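Local coordinates for protein rhamnosidase B (Bacillus sp., PDB 2OKX) that hydrolyses alpha-L-rhamnosidic linkages, releasing L-rhamnose from glycosides, probably with inversion of anomeric configuration as a glycoside hydrolase of family 78, at residues 671-676 with 692-697; 748-753 with 764-769; 759-764 with 794-799. One frame throughout, in Å; residues are numbered along the deposited sequence.

Interaction 1: 671-676 with 692-697; sequences SGLLNM and EGIVTH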
loop_
_atom_site.group_PDB
_atom_site.type_symbol
_atom_site.label_atom_id
_atom_site.label_comp_id
_atom_site.label_asym_id
_atom_site.label_seq_id
_atom_site.Cartn_x
_atom_site.Cartn_y
_atom_site.Cartn_z
ATOM N N SER A 671 -20.573 -26.729 18.907
ATOM C CA SER A 671 -20.459 -27.496 17.673
ATOM C C SER A 671 -19.049 -28.056 17.509
ATOM O O SER A 671 -18.835 -29.004 16.757
ATOM C CB SER A 671 -20.789 -26.607 16.473
ATOM O OG SER A 671 -19.834 -25.567 16.348
ATOM N N GLY A 672 -18.095 -27.463 18.220
ATOM C CA GLY A 672 -16.715 -27.904 18.124
ATOM C C GLY A 672 -16.047 -27.293 16.904
ATOM O O GLY A 672 -15.022 -27.782 16.431
ATOM N N LEU A 673 -16.642 -26.217 16.396
ATOM C CA LEU A 673 -16.124 -25.520 15.223
ATOM C C LEU A 673 -15.857 -24.054 15.537
ATOM O O LEU A 673 -16.452 -23.482 16.455
ATOM C CB LEU A 673 -17.125 -25.613 14.066
ATOM C CG LEU A 673 -17.460 -27.015 13.548
ATOM C CD1 LEU A 673 -18.633 -26.944 12.583
ATOM C CD2 LEU A 673 -16.236 -27.618 12.868
ATOM N N LEU A 674 -14.959 -23.447 14.769
ATOM C CA LEU A 674 -14.626 -22.042 14.962
ATOM C C LEU A 674 -15.814 -21.189 14.532
ATOM O O LEU A 674 -16.206 -21.202 13.364
ATOM C CB LEU A 674 -13.392 -21.668 14.133
ATOM C CG LEU A 674 -12.910 -20.221 14.266
ATOM C CD1 LEU A 674 -12.486 -19.957 15.698
ATOM C CD2 LEU A 674 -11.750 -19.971 13.304
ATOM N N ASN A 675 -16.392 -20.458 15.480
ATOM C CA ASN A 675 -17.534 -19.600 15.185
ATOM C C ASN A 675 -17.160 -18.176 15.569
ATOM O O ASN A 675 -16.886 -17.897 16.736
ATOM C CB ASN A 675 -18.756 -20.044 15.994
ATOM C CG ASN A 675 -20.049 -19.463 15.457
ATOM O OD1 ASN A 675 -20.085 -18.316 15.011
ATOM N ND2 ASN A 675 -21.120 -20.249 15.505
ATOM N N MET A 676 -17.153 -17.270 14.596
ATOM C CA MET A 676 -16.775 -15.892 14.884
ATOM C C MET A 676 -17.580 -14.822 14.168
ATOM O O MET A 676 -18.063 -15.022 13.056
ATOM C CB MET A 676 -15.297 -15.678 14.554
ATOM C CG MET A 676 -14.343 -16.518 15.365
ATOM S SD MET A 676 -12.659 -16.232 14.837
ATOM C CE MET A 676 -12.225 -14.828 15.844
ATOM N N GLU A 692 -20.731 -13.744 9.591
ATOM C CA GLU A 692 -21.594 -14.470 10.514
ATOM C C GLU A 692 -20.961 -15.494 11.443
ATOM O O GLU A 692 -20.331 -15.137 12.434
ATOM C CB GLU A 692 -22.722 -15.151 9.735
ATOM C CG GLU A 692 -23.683 -14.186 9.062
ATOM C CD GLU A 692 -24.792 -14.904 8.318
ATOM O OE1 GLU A 692 -25.648 -14.224 7.713
ATOM O OE2 GLU A 692 -24.801 -16.151 8.341
ATOM N N GLY A 693 -21.133 -16.773 11.123
ATOM C CA GLY A 693 -20.616 -17.810 11.996
ATOM C C GLY A 693 -19.465 -18.705 11.590
ATOM O O GLY A 693 -18.306 -18.301 11.639
ATOM N N ILE A 694 -19.795 -19.934 11.203
ATOM C CA ILE A 694 -18.802 -20.939 10.834
ATOM C C ILE A 694 -18.382 -20.944 9.368
ATOM O O ILE A 694 -19.080 -21.485 8.511
ATOM C CB ILE A 694 -19.311 -22.355 11.194
ATOM C CG1 ILE A 694 -19.788 -22.382 12.647
ATOM C CG2 ILE A 694 -18.201 -23.376 11.004
ATOM C CD1 ILE A 694 -20.409 -23.701 13.062
ATOM N N VAL A 695 -17.229 -20.344 9.088
ATOM C CA VAL A 695 -16.706 -20.304 7.727
ATOM C C VAL A 695 -15.683 -21.433 7.606
ATOM O O VAL A 695 -14.689 -21.470 8.332
ATOM C CB VAL A 695 -16.044 -18.945 7.426
ATOM C CG1 VAL A 695 -15.550 -18.912 5.987
ATOM C CG2 VAL A 695 -17.049 -17.822 7.669
ATOM N N THR A 696 -15.934 -22.351 6.681
ATOM C CA THR A 696 -15.075 -23.514 6.500
ATOM C C THR A 696 -13.590 -23.253 6.260
ATOM O O THR A 696 -12.750 -23.804 6.971
ATOM C CB THR A 696 -15.612 -24.420 5.369
ATOM O OG1 THR A 696 -16.989 -24.733 5.623
ATOM C CG2 THR A 696 -14.824 -25.726 5.308
ATOM N N HIS A 697 -13.249 -22.411 5.286
ATOM C CA HIS A 697 -11.832 -22.179 5.012
ATOM C C HIS A 697 -10.978 -21.789 6.222
ATOM O O HIS A 697 -9.883 -22.325 6.390
ATOM C CB HIS A 697 -11.637 -21.180 3.853
ATOM C CG HIS A 697 -12.198 -19.814 4.100
ATOM N ND1 HIS A 697 -11.811 -19.026 5.163
ATOM C CD2 HIS A 697 -13.074 -19.072 3.382
ATOM C CE1 HIS A 697 -12.423 -17.858 5.087
ATOM N NE2 HIS A 697 -13.195 -17.859 4.016
HETATM O O HOH W 1 -15.797 -19.053 11.433
#

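Interaction 2: 748-753 with 764-769; sequences YIDCIH and MQTQVV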
loop_
_atom_site.group_PDB
_atom_site.type_symbol
_atom_site.label_atom_id
_atom_site.label_comp_id
_atom_site.label_asym_id
_atom_site.label_seq_id
_atom_site.Cartn_x
_atom_site.Cartn_y
_atom_site.Cartn_z
ATOM N N TYR A 748 -16.732 -29.970 0.648
ATOM C CA TYR A 748 -17.038 -29.216 1.856
ATOM C C TYR A 748 -17.853 -27.977 1.516
ATOM O O TYR A 748 -17.620 -27.331 0.491
ATOM C CB TYR A 748 -15.756 -28.790 2.574
ATOM C CG TYR A 748 -14.861 -29.936 2.976
ATOM C CD1 TYR A 748 -14.009 -30.541 2.053
ATOM C CD2 TYR A 748 -14.867 -30.419 4.284
ATOM C CE1 TYR A 748 -13.181 -31.596 2.423
ATOM C CE2 TYR A 748 -14.046 -31.474 4.665
ATOM C CZ TYR A 748 -13.206 -32.058 3.732
ATOM O OH TYR A 748 -12.389 -33.099 4.110
ATOM N N ILE A 749 -18.812 -27.652 2.379
ATOM C CA ILE A 749 -19.658 -26.483 2.178
ATOM C C ILE A 749 -18.878 -25.240 2.597
ATOM O O ILE A 749 -18.019 -25.309 3.475
ATOM C CB ILE A 749 -20.949 -26.573 3.021
ATOM C CG1 ILE A 749 -20.604 -26.579 4.510
ATOM C CG2 ILE A 749 -21.719 -27.832 2.651
ATOM C CD1 ILE A 749 -21.820 -26.569 5.426
ATOM N N ASP A 750 -19.174 -24.108 1.970
ATOM C CA ASP A 750 -18.478 -22.871 2.296
ATOM C C ASP A 750 -18.641 -22.447 3.747
ATOM O O ASP A 750 -17.689 -21.962 4.361
ATOM C CB ASP A 750 -18.939 -21.737 1.380
ATOM C CG ASP A 750 -18.077 -21.603 0.142
ATOM O OD1 ASP A 750 -17.141 -22.417 -0.027
ATOM O OD2 ASP A 750 -18.332 -20.682 -0.662
ATOM N N CYS A 751 -19.836 -22.632 4.303
ATOM C CA CYS A 751 -20.060 -22.228 5.685
ATOM C C CYS A 751 -21.400 -22.660 6.262
ATOM O O CYS A 751 -22.213 -23.315 5.606
ATOM C CB CYS A 751 -19.983 -20.706 5.793
ATOM S SG CYS A 751 -21.428 -19.875 5.061
ATOM N N ILE A 752 -21.596 -22.270 7.516
ATOM C CA ILE A 752 -22.825 -22.503 8.259
ATOM C C ILE A 752 -23.152 -21.114 8.794
ATOM O O ILE A 752 -22.404 -20.557 9.600
ATOM C CB ILE A 752 -22.630 -23.465 9.452
ATOM C CG1 ILE A 752 -22.350 -24.881 8.947
ATOM C CG2 ILE A 752 -23.880 -23.461 10.330
ATOM C CD1 ILE A 752 -22.193 -25.907 10.057
ATOM N N HIS A 753 -24.257 -20.552 8.322
ATOM C CA HIS A 753 -24.674 -19.220 8.731
ATOM C C HIS A 753 -25.028 -19.117 10.210
ATOM O O HIS A 753 -25.157 -20.124 10.904
ATOM C CB HIS A 753 -25.847 -18.776 7.863
ATOM C CG HIS A 753 -25.479 -18.580 6.425
ATOM N ND1 HIS A 753 -24.866 -17.435 5.963
ATOM C CD2 HIS A 753 -25.595 -19.402 5.355
ATOM C CE1 HIS A 753 -24.621 -17.560 4.671
ATOM N NE2 HIS A 753 -25.053 -18.745 4.278
ATOM N N MET A 764 -14.075 -23.671 -5.239
ATOM C CA MET A 764 -12.814 -24.377 -5.422
ATOM C C MET A 764 -11.918 -24.051 -4.236
ATOM O O MET A 764 -11.168 -24.902 -3.756
ATOM C CB MET A 764 -12.131 -23.922 -6.708
ATOM C CG MET A 764 -12.654 -24.596 -7.957
ATOM S SD MET A 764 -12.389 -26.375 -7.850
ATOM C CE MET A 764 -10.596 -26.447 -7.810
ATOM N N GLN A 765 -12.015 -22.806 -3.771
ATOM C CA GLN A 765 -11.214 -22.322 -2.654
ATOM C C GLN A 765 -11.275 -23.219 -1.420
ATOM O O GLN A 765 -10.246 -23.657 -0.903
ATOM C CB GLN A 765 -11.647 -20.899 -2.269
ATOM C CG GLN A 765 -11.274 -19.799 -3.275
ATOM C CD GLN A 765 -12.289 -19.611 -4.393
ATOM O OE1 GLN A 765 -12.266 -18.599 -5.098
ATOM N NE2 GLN A 765 -13.179 -20.580 -4.564
ATOM N N THR A 766 -12.483 -23.482 -0.939
ATOM C CA THR A 766 -12.648 -24.311 0.246
ATOM C C THR A 766 -12.069 -25.707 0.061
ATOM O O THR A 766 -11.469 -26.258 0.981
ATOM C CB THR A 766 -14.132 -24.421 0.634
ATOM O OG1 THR A 766 -14.635 -23.111 0.933
ATOM C CG2 THR A 766 -14.301 -25.316 1.861
ATOM N N GLN A 767 -12.245 -26.271 -1.129
ATOM C CA GLN A 767 -11.735 -27.606 -1.420
ATOM C C GLN A 767 -10.205 -27.600 -1.425
ATOM O O GLN A 767 -9.570 -28.490 -0.855
ATOM C CB GLN A 767 -12.248 -28.091 -2.779
ATOM C CG GLN A 767 -13.739 -27.883 -3.020
ATOM C CD GLN A 767 -14.596 -28.257 -1.822
ATOM O OE1 GLN A 767 -14.432 -29.326 -1.233
ATOM N NE2 GLN A 767 -15.526 -27.374 -1.464
ATOM N N VAL A 768 -9.619 -26.596 -2.075
ATOM C CA VAL A 768 -8.167 -26.483 -2.139
ATOM C C VAL A 768 -7.584 -26.383 -0.733
ATOM O O VAL A 768 -6.597 -27.043 -0.412
ATOM C CB VAL A 768 -7.731 -25.238 -2.958
ATOM C CG1 VAL A 768 -6.232 -25.017 -2.818
ATOM C CG2 VAL A 768 -8.091 -25.427 -4.422
ATOM N N VAL A 769 -8.199 -25.556 0.107
ATOM C CA VAL A 769 -7.719 -25.385 1.473
ATOM C C VAL A 769 -7.825 -26.682 2.272
ATOM O O VAL A 769 -6.942 -27.001 3.065
ATOM C CB VAL A 769 -8.499 -24.265 2.208
ATOM C CG1 VAL A 769 -8.031 -24.163 3.649
ATOM C CG2 VAL A 769 -8.288 -22.933 1.497
HETATM O O HOH W 2 -15.087 -21.571 3.358
#

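Interaction 3: 759-764 with 794-799; sequences SDVYSM and AFVQIG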
loop_
_atom_site.group_PDB
_atom_site.type_symbol
_atom_site.label_atom_id
_atom_site.label_comp_id
_atom_site.label_asym_id
_atom_site.label_seq_id
_atom_site.Cartn_x
_atom_site.Cartn_y
_atom_site.Cartn_z
ATOM N N SER A 759 -24.663 -23.548 4.222
ATOM C CA SER A 759 -24.509 -22.937 2.909
ATOM C C SER A 759 -24.718 -23.950 1.793
ATOM O O SER A 759 -24.415 -25.131 1.950
ATOM C CB SER A 759 -23.115 -22.319 2.771
ATOM O OG SER A 759 -22.905 -21.844 1.453
ATOM N N ASP A 760 -25.238 -23.479 0.667
ATOM C CA ASP A 760 -25.467 -24.336 -0.487
ATOM C C ASP A 760 -24.489 -23.902 -1.575
ATOM O O ASP A 760 -24.590 -24.317 -2.734
ATOM C CB ASP A 760 -26.906 -24.188 -0.981
ATOM C CG ASP A 760 -27.193 -22.808 -1.531
ATOM O OD1 ASP A 760 -26.913 -21.813 -0.826
ATOM O OD2 ASP A 760 -27.703 -22.721 -2.668
ATOM N N VAL A 761 -23.543 -23.055 -1.183
ATOM C CA VAL A 761 -22.531 -22.546 -2.097
ATOM C C VAL A 761 -21.255 -23.382 -1.995
ATOM O O VAL A 761 -20.757 -23.642 -0.901
ATOM C CB VAL A 761 -22.200 -21.062 -1.784
ATOM C CG1 VAL A 761 -21.097 -20.558 -2.706
ATOM C CG2 VAL A 761 -23.452 -20.209 -1.945
ATOM N N TYR A 762 -20.740 -23.806 -3.144
ATOM C CA TYR A 762 -19.522 -24.607 -3.197
ATOM C C TYR A 762 -18.456 -23.888 -4.014
ATOM O O TYR A 762 -18.718 -23.413 -5.121
ATOM C CB TYR A 762 -19.827 -25.972 -3.809
ATOM C CG TYR A 762 -20.767 -26.792 -2.960
ATOM C CD1 TYR A 762 -20.297 -27.510 -1.860
ATOM C CD2 TYR A 762 -22.137 -26.807 -3.220
ATOM C CE1 TYR A 762 -21.166 -28.222 -1.038
ATOM C CE2 TYR A 762 -23.020 -27.515 -2.402
ATOM C CZ TYR A 762 -22.527 -28.218 -1.314
ATOM O OH TYR A 762 -23.393 -28.911 -0.498
ATOM N N SER A 763 -17.248 -23.813 -3.463
ATOM C CA SER A 763 -16.155 -23.127 -4.139
ATOM C C SER A 763 -14.894 -23.971 -4.238
ATOM O O SER A 763 -14.667 -24.875 -3.435
ATOM C CB SER A 763 -15.827 -21.832 -3.397
ATOM O OG SER A 763 -15.366 -22.118 -2.087
ATOM N N MET A 764 -14.075 -23.671 -5.239
ATOM C CA MET A 764 -12.814 -24.377 -5.422
ATOM C C MET A 764 -11.918 -24.051 -4.236
ATOM O O MET A 764 -11.168 -24.902 -3.756
ATOM C CB MET A 764 -12.131 -23.922 -6.708
ATOM C CG MET A 764 -12.654 -24.596 -7.957
ATOM S SD MET A 764 -12.389 -26.375 -7.850
ATOM C CE MET A 764 -10.596 -26.447 -7.810
ATOM N N ALA A 794 -19.466 -25.241 -11.904
ATOM C CA ALA A 794 -20.587 -24.809 -11.074
ATOM C C ALA A 794 -20.080 -24.234 -9.759
ATOM O O ALA A 794 -20.775 -23.459 -9.097
ATOM C CB ALA A 794 -21.523 -25.979 -10.803
ATOM N N PHE A 795 -18.870 -24.627 -9.379
ATOM C CA PHE A 795 -18.262 -24.141 -8.147
ATOM C C PHE A 795 -17.788 -22.708 -8.328
ATOM O O PHE A 795 -17.542 -22.265 -9.452
ATOM C CB PHE A 795 -17.048 -24.991 -7.761
ATOM C CG PHE A 795 -17.387 -26.299 -7.105
ATOM C CD1 PHE A 795 -16.381 -27.073 -6.532
ATOM C CD2 PHE A 795 -18.697 -26.762 -7.058
ATOM C CE1 PHE A 795 -16.673 -28.288 -5.921
ATOM C CE2 PHE A 795 -18.998 -27.978 -6.447
ATOM C CZ PHE A 795 -17.984 -28.741 -5.878
ATOM N N VAL A 796 -17.670 -21.987 -7.219
ATOM C CA VAL A 796 -17.167 -20.621 -7.268
ATOM C C VAL A 796 -15.711 -20.812 -7.687
ATOM O O VAL A 796 -15.059 -21.749 -7.231
ATOM C CB VAL A 796 -17.226 -19.946 -5.876
ATOM C CG1 VAL A 796 -16.512 -18.603 -5.913
ATOM C CG2 VAL A 796 -18.678 -19.750 -5.457
ATOM N N GLN A 797 -15.206 -19.945 -8.558
ATOM C CA GLN A 797 -13.832 -20.065 -9.035
ATOM C C GLN A 797 -12.852 -19.146 -8.308
ATOM O O GLN A 797 -13.261 -18.203 -7.625
ATOM C CB GLN A 797 -13.781 -19.778 -10.538
ATOM C CG GLN A 797 -14.679 -20.681 -11.379
ATOM C CD GLN A 797 -14.307 -22.150 -11.267
ATOM O OE1 GLN A 797 -13.153 -22.525 -11.463
ATOM N NE2 GLN A 797 -15.288 -22.990 -10.956
ATOM N N ILE A 798 -11.558 -19.429 -8.459
ATOM C CA ILE A 798 -10.508 -18.630 -7.833
ATOM C C ILE A 798 -10.557 -17.222 -8.416
ATOM O O ILE A 798 -10.569 -17.049 -9.637
ATOM C CB ILE A 798 -9.114 -19.253 -8.087
ATOM C CG1 ILE A 798 -9.007 -20.591 -7.345
ATOM C CG2 ILE A 798 -8.015 -18.296 -7.628
ATOM C CD1 ILE A 798 -7.681 -21.294 -7.537
ATOM N N GLY A 799 -10.580 -16.218 -7.544
ATOM C CA GLY A 799 -10.669 -14.848 -8.018
ATOM C C GLY A 799 -9.419 -13.990 -7.984
ATOM O O GLY A 799 -9.456 -12.841 -8.423
#

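Interaction 1: 671-676 with 692-697
Gly-693 O takes two donors: an ordered water lies 2.6 Å from it, and Met-676 N sends it a weak but nearly straight hydrogen bond (3.3 Å, 171° at the hydrogen). The same water donates to Leu-674 O and accepts from Val-695 N, so one molecule joins three backbone groups that do not bond directly to one another. Beside this polar line, Asn-675 lays its amide against Gly-693 and Ile-694. Its OD1 comes within 3.1 Å of Gly-693 CA, a close approach that suits a residue with no side chain. The other amide atom, ND2, flanks Ile-694 CG1 and makes a weak hydrogen bond to Asp-669.

Ile-694 supplies the apolar half. CG1 is anti to its carbonyl carbon (chi1 -51°), and beyond it CD1 reaches Leu-673 CD1 at 3.7 Å, the two side chains crossing at about a right angle. Ser-671 OG lies 3.8 Å from Ile-694 CD1 while bonding Asp-669 and accepting from Leu-673 N in an ST turn.

Leu-673 packs further onto helix 723-739, and Asn-699 of helix 696-715 receives Leu-674 N. In the six-hairpin glycosidase domain, a loop without regular structure is thus fastened beside a helix start by backbone groups, a water, an amide and the Leu-673/Ile-694 pair, a join that depends little on charge.

Interaction 2: 748-753 with 764-769
Tyr-748 and Gln-767 tie the strand 747-752 to the first turns of helix 764-772 in the six-hairpin glycosidase domain, the side-chain amide of Gln-767 making two hydrogen bonds to the backbone N and O of Tyr-748. Gln-767 OE1 accepts from Tyr-748 N at 3.0 Å, the donor lying in the carbonyl plane on a lone pair, and Gln-767 NE2 gives a hydrogen to Tyr-748 O at 2.9 Å. The latter acceptor lies within 3° of the amide plane, so the two bonds together fix the rotation of the group. Glutamine suits the place because its amide offers an acceptor and a donor at once; its chain bends at chi2 (-44°), which sets CD back toward the strand. NE2 also bonds Ser-763 O. Gln-767 OE1 sits in plane at the edge of the Tyr-748 ring, 3.5 Å from CD1, while the phenol OH goes to Asn-737.

The second polar group is built on hydroxyl and carboxylate. Thr-766 OG1 donates to Asp-750 OD1 at 2.8 Å, meeting it from above the carboxylate plane, 35° out. A water donates to both Thr-766 OG1 and Asp-750 O, adding a second link between the same residues. Ser-763 OG, at the N-cap of the helix, bonds Asp-750 OD1 as well, while OD2 takes Asp-688 N. A carboxylate near a helix N-terminus would probably be favoured by the helix dipole.

Apolar contact is slight: on the helix side the methyl Thr-766 CG2 rests 3.8 Å from Tyr-748 CB.

Interaction 3: 759-764 with 794-799
Phe-795 meets Tyr-762 and its neighbours all the way out from its backbone. Its CB lies 3.5 Å from Tyr-762 O, and CG, anti to the carbonyl carbon and beside the backbone N (chi1 -79°), stays near the same oxygen. From there the ring divides. CD1 runs by the carbonyl carbon of Ser-763, and Met-764 SD stands at that edge, near the ring plane, 4.3 Å from CD1. On the other side CD2 and then CE2 pass beneath Tyr-762 CB, which lies over one face, offset toward the rim, 3.4 Å from CE2. This is a CH-pi contact. At the tip, Phe-795 CZ is 3.9 Å from Tyr-762 CB. The tyrosine ring is slid aside, its plane turned 26° from that of Phe-795, so the two rings barely overlap. Tyr-787 adds an edge-to-face neighbour.

The backbones are held by a single bridge with the parallel bonding pattern, Val-796 bonding on either side of Ser-763. Val-796 N donates to Tyr-762 O at 2.7 Å, on a lone pair, and Met-764 N to Val-796 O at 2.9 Å with a nearly straight 170°. Packing is tight here: Ser-763 CB and Val-796 CB are only 3.4 Å apart. The small serine suits that spot, and its OG turns to Asp-750. Val-796 CG2 packs on Val-761 CG1 at 3.8 Å, methyl on methyl, which suits the branched valines.

Two backbone bonds thus set the register of the two segments, while one aromatic face and a few aliphatic groups shield the junction and supply the selective fit.

All three contacts lie in the six-hairpin glycosidase domain. Interactions 1 and 2 have centres 11 Å apart, interactions 2 and 3 are 8 Å apart, and 1 and 3 are 18 Å apart without touching, which puts interaction 2 in the middle. Strands 694-695 and 747-752 are neighbours in one small antiparallel sheet, linking 1 to 2, where Thr-696 OG1 and Ile-749 O also bond. Interaction 2 shares Met-764 with interaction 3, and their segments alternate along the chain, whereas interaction 1 closes before both. The segments leading into helices 696-715, 764-772 and 801-813 are therefore laid against one another in a row, relating these helices at one end, though others intervene in sequence.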